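Local atomic coordinates of yersinopine dehydrogenase (Yersinia pestis, PDB entry 6C4L), a protein that catalyses the NADPH-dependent reductive condensation of pyruvate with an aminobutanoate-histidine intermediate, the last step in making the metallophore yersinopine. Residues 159-164 with 224-229; 163-168 with 213-218. All coordinates share one frame; numbering follows the deposited sequence.

In the fold
Both contacts are buried and start from strand 161-165 of the large mixed sheet, with centres about 10 Å apart. Contact 2, nearer the middle of the chain, joins this strand edge to edge with strand 203-217 by antiparallel backbone hydrogen bonds. Contact 1 lies farther out, where helix 225-235, which follows strand 203-217 in the chain, packs on a face of the same sheet; there side chains alone do the work, through a carboxylate, a hydroxyl and a few apolar carbons. Ile163 serves both. Asn217 ties them together, since its ND2 hydrogen-bonds to Glu161 OE2, and Gln218 reaches back to the backbone of Val162.

Contact 1: residues 159-164 with 224-229; sequences DVEVIS and SAEMSW
Glu161 lays its carboxylate over the first turn of helix 225-235, with OE1 resting 3.6 Å from Glu226 CB and OE2 taking the hydroxyl of Ser224. This hydrogen bond, Ser224 OG to Glu161 OE2, is short at 2.5 Å and uses the syn lone pair of the acceptor. Glu161 spans the gap between strand and helix because its chain is extended, with CG trans to the backbone N (chi1 179°). Serine suits the N-cap: while OG donates to the glutamate, it accepts from Met227 N at 3.2 Å and so caps the helix. Asn217 ND2 also bonds to Glu161 OE2, fixing the carboxylate from the neighbouring strand.

Two residues further along the strand, and so on the same face, Ile163 packs against the helix. Its CD1 meets Glu226 CB at 3.7 Å and, more loosely, Met227 CG. Glu226 bends at chi2 (-63°) and carries its carboxylate away from the strand to His20, Arg107 and Ser134, leaving its aliphatic part for the isoleucine. The two carboxylates thus stay apart, and the acid on the strand, close to the helix N-terminus, is probably stabilised as an anion by the helix dipole.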
# COMPACT_ATOMS: atom_id res chain seq x y z
N ASP A 159 40.24 30.13 8.72
CA ASP A 159 40.53 30.09 7.29
C ASP A 159 40.05 28.81 6.63
O ASP A 159 39.88 28.80 5.41
CB ASP A 159 42.04 30.21 7.02
CG ASP A 159 42.54 31.62 7.08
OD1 ASP A 159 41.73 32.55 6.86
OD2 ASP A 159 43.77 31.79 7.31
N VAL A 160 39.91 27.72 7.38
CA VAL A 160 39.63 26.43 6.75
C VAL A 160 38.25 26.44 6.10
O VAL A 160 37.28 26.99 6.65
CB VAL A 160 39.76 25.29 7.77
CG1 VAL A 160 39.23 23.96 7.15
CG2 VAL A 160 41.21 25.18 8.21
N GLU A 161 38.15 25.84 4.91
CA GLU A 161 36.87 25.74 4.20
C GLU A 161 36.07 24.56 4.75
O GLU A 161 36.57 23.43 4.79
CB GLU A 161 37.11 25.56 2.69
CG GLU A 161 35.83 25.41 1.82
CD GLU A 161 36.15 25.68 0.34
OE1 GLU A 161 37.35 25.82 0.04
OE2 GLU A 161 35.23 25.75 -0.51
N VAL A 162 34.84 24.82 5.17
CA VAL A 162 33.93 23.79 5.68
C VAL A 162 32.89 23.53 4.60
O VAL A 162 32.16 24.45 4.22
CB VAL A 162 33.27 24.23 6.99
CG1 VAL A 162 32.23 23.20 7.46
CG2 VAL A 162 34.36 24.44 8.05
N ILE A 163 32.80 22.29 4.13
CA ILE A 163 31.80 21.92 3.13
C ILE A 163 30.87 20.86 3.72
O ILE A 163 31.31 19.81 4.19
CB ILE A 163 32.46 21.45 1.83
CG1 ILE A 163 33.20 22.62 1.19
CG2 ILE A 163 31.41 20.93 0.83
CD1 ILE A 163 34.13 22.20 0.13
N SER A 164 29.57 21.15 3.69
CA SER A 164 28.53 20.18 4.01
C SER A 164 27.96 19.56 2.74
O SER A 164 27.60 20.28 1.80
CB SER A 164 27.37 20.82 4.77
OG SER A 164 27.66 20.92 6.14
N SER A 224 34.44 27.48 -5.37
CA SER A 224 35.80 27.42 -4.87
C SER A 224 36.52 26.24 -5.50
O SER A 224 35.92 25.36 -6.13
CB SER A 224 35.81 27.26 -3.35
OG SER A 224 35.16 26.04 -3.01
N ALA A 225 37.84 26.21 -5.29
CA ALA A 225 38.65 25.08 -5.74
C ALA A 225 38.17 23.76 -5.14
O ALA A 225 38.04 22.75 -5.84
CB ALA A 225 40.13 25.31 -5.40
N GLU A 226 37.92 23.75 -3.83
CA GLU A 226 37.47 22.51 -3.19
C GLU A 226 36.15 22.06 -3.78
O GLU A 226 35.96 20.87 -4.08
CB GLU A 226 37.33 22.71 -1.69
CG GLU A 226 38.61 22.44 -0.94
CD GLU A 226 39.05 20.99 -1.10
OE1 GLU A 226 39.85 20.69 -2.01
OE2 GLU A 226 38.58 20.14 -0.32
N MET A 227 35.21 22.98 -3.92
CA MET A 227 33.91 22.62 -4.48
C MET A 227 34.05 22.08 -5.90
O MET A 227 33.41 21.09 -6.26
CB MET A 227 32.98 23.83 -4.44
CG MET A 227 32.13 23.90 -3.16
SD MET A 227 31.65 25.61 -2.84
CE MET A 227 29.95 25.39 -2.36
N SER A 228 34.91 22.71 -6.71
CA SER A 228 35.20 22.19 -8.04
C SER A 228 35.81 20.80 -7.98
O SER A 228 35.49 19.94 -8.80
CB SER A 228 36.15 23.14 -8.78
OG SER A 228 35.59 24.44 -8.89
N TRP A 229 36.74 20.58 -7.04
CA TRP A 229 37.30 19.24 -6.87
C TRP A 229 36.22 18.23 -6.53
O TRP A 229 36.13 17.17 -7.16
CB TRP A 229 38.39 19.25 -5.80
CG TRP A 229 38.89 17.85 -5.44
CD1 TRP A 229 39.76 17.07 -6.17
CD2 TRP A 229 38.53 17.08 -4.29
NE1 TRP A 229 39.96 15.87 -5.53
CE2 TRP A 229 39.23 15.85 -4.38
CE3 TRP A 229 37.70 17.31 -3.19
CZ2 TRP A 229 39.11 14.86 -3.41
CZ3 TRP A 229 37.58 16.31 -2.23
CH2 TRP A 229 38.28 15.11 -2.34

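Contact 2: residues 163-168 with 213-218; sequences ISLSSY and IYLANQ
Ser164 and Ala216 form the hydrogen-bonded pair at the centre of this antiparallel junction: Ser164 N donates to Ala216 O at 3.0 Å and Ala216 N returns a bond to Ser164 O at 3.2 Å. Weak CA-H...O contacts from Ile163 and Leu215 reach the same two carbonyls. Beyond the end of strand 161-165, Ser166 continues the pairing in a different way. Its N bonds to Tyr214 O, and its side chain replaces the missing backbone acceptor, Ser166 OG taking the N-H of Tyr214 at 2.9 Å. The hydroxyl reaches that N-H because it stands between its own backbone N and carbonyl carbon (chi1 47°), and it also lies at the edge of the Tyr214 ring, in its plane.

On the sheet face that carries Leu165 and Leu215, these two side chains run side by side in the same direction. Leu165 CD2 presses on Leu215 CB at 3.4 Å, tighter than usual for two carbons. Ile213 extends the apolar patch, its CG2 lying 4.0 Å from Leu165 CB. Its CD1 lies against a hydroxyl instead, 3.6 Å from Ser167 OG. Branched aliphatic residues suit this face, where Leu230 of helix 225-235 covers Ile163 and Leu215.

The opposite face, with Ser164 and Ala216, mixes small and polar groups. Ala216 meets Ala250 of helix 247-251, while Ser164 OG bonds to Glu251 and Ser140. Tyr214, for its part, stacks on Phe253, and its hydroxyl bonds to Asp328. At the far end of 163-168, Tyr168 touches Ala33 and bonds to Thr172, both NADP(+)-binding residues. A serine hydroxyl standing in for a main-chain carbonyl thus lets the polar pairing outlast the strand, as the chain turns toward the cofactor site.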
# COMPACT_ATOMS: atom_id res chain seq x y z
N ILE A 163 32.80 22.29 4.13
CA ILE A 163 31.80 21.92 3.13
C ILE A 163 30.87 20.86 3.72
O ILE A 163 31.31 19.81 4.19
CB ILE A 163 32.46 21.45 1.83
CG1 ILE A 163 33.20 22.62 1.19
CG2 ILE A 163 31.41 20.93 0.83
CD1 ILE A 163 34.13 22.20 0.13
N SER A 164 29.57 21.15 3.69
CA SER A 164 28.53 20.18 4.01
C SER A 164 27.96 19.56 2.74
O SER A 164 27.60 20.28 1.80
CB SER A 164 27.37 20.82 4.77
OG SER A 164 27.66 20.92 6.14
N LEU A 165 27.87 18.23 2.71
CA LEU A 165 27.12 17.54 1.67
C LEU A 165 25.81 17.04 2.26
O LEU A 165 25.78 16.62 3.43
CB LEU A 165 27.89 16.35 1.09
CG LEU A 165 29.34 16.61 0.65
CD1 LEU A 165 29.90 15.38 -0.03
CD2 LEU A 165 29.42 17.81 -0.27
N SER A 166 24.75 17.03 1.44
CA SER A 166 23.42 16.66 1.91
C SER A 166 23.33 15.19 2.31
O SER A 166 22.57 14.84 3.22
CB SER A 166 22.39 16.96 0.83
OG SER A 166 22.85 16.45 -0.43
N SER A 167 24.06 14.32 1.64
CA SER A 167 24.07 12.92 2.02
C SER A 167 25.33 12.32 1.45
O SER A 167 26.06 12.97 0.68
CB SER A 167 22.82 12.17 1.51
OG SER A 167 22.87 12.00 0.10
N TYR A 168 25.61 11.09 1.84
CA TYR A 168 26.61 10.33 1.12
C TYR A 168 26.04 10.03 -0.26
O TYR A 168 24.82 9.99 -0.45
CB TYR A 168 26.96 9.06 1.88
CG TYR A 168 27.86 8.12 1.12
CD1 TYR A 168 29.09 8.56 0.62
CD2 TYR A 168 27.49 6.80 0.91
CE1 TYR A 168 29.91 7.70 -0.09
CE2 TYR A 168 28.31 5.93 0.21
CZ TYR A 168 29.51 6.38 -0.29
OH TYR A 168 30.32 5.52 -1.00
N ILE A 213 23.53 15.74 -5.35
CA ILE A 213 23.96 16.04 -3.99
C ILE A 213 23.94 17.55 -3.87
O ILE A 213 24.39 18.26 -4.78
CB ILE A 213 25.39 15.51 -3.73
CG1 ILE A 213 25.44 13.99 -3.88
CG2 ILE A 213 25.90 15.94 -2.35
CD1 ILE A 213 24.66 13.22 -2.83
N TYR A 214 23.40 18.06 -2.76
CA TYR A 214 23.49 19.48 -2.46
C TYR A 214 24.71 19.74 -1.57
O TYR A 214 24.97 18.99 -0.62
CB TYR A 214 22.22 19.95 -1.75
CG TYR A 214 20.99 19.73 -2.62
CD1 TYR A 214 20.36 18.51 -2.64
CD2 TYR A 214 20.51 20.74 -3.45
CE1 TYR A 214 19.24 18.29 -3.48
CE2 TYR A 214 19.38 20.52 -4.28
CZ TYR A 214 18.76 19.30 -4.26
OH TYR A 214 17.67 19.07 -5.08
N LEU A 215 25.44 20.80 -1.87
CA LEU A 215 26.61 21.11 -1.07
C LEU A 215 26.77 22.61 -0.94
O LEU A 215 26.21 23.39 -1.72
CB LEU A 215 27.88 20.48 -1.64
CG LEU A 215 28.54 21.09 -2.89
CD1 LEU A 215 29.82 20.34 -3.16
CD2 LEU A 215 27.62 21.02 -4.14
N ALA A 216 27.55 23.02 0.06
CA ALA A 216 27.83 24.42 0.28
C ALA A 216 29.07 24.53 1.16
O ALA A 216 29.37 23.62 1.92
CB ALA A 216 26.66 25.14 0.95
N ASN A 217 29.78 25.66 1.05
CA ASN A 217 30.72 26.04 2.08
C ASN A 217 30.13 27.20 2.87
O ASN A 217 29.02 27.68 2.60
CB ASN A 217 32.10 26.35 1.49
CG ASN A 217 32.14 27.55 0.55
OD1 ASN A 217 31.45 28.55 0.73
ND2 ASN A 217 32.99 27.44 -0.45
N GLN A 218 30.84 27.58 3.92
CA GLN A 218 30.30 28.56 4.83
C GLN A 218 30.14 29.95 4.22
O GLN A 218 29.49 30.80 4.83
CB GLN A 218 31.17 28.67 6.08
CG GLN A 218 32.58 29.25 5.84
CD GLN A 218 33.66 28.19 5.76
OE1 GLN A 218 33.57 27.24 4.98
NE2 GLN A 218 34.73 28.38 6.55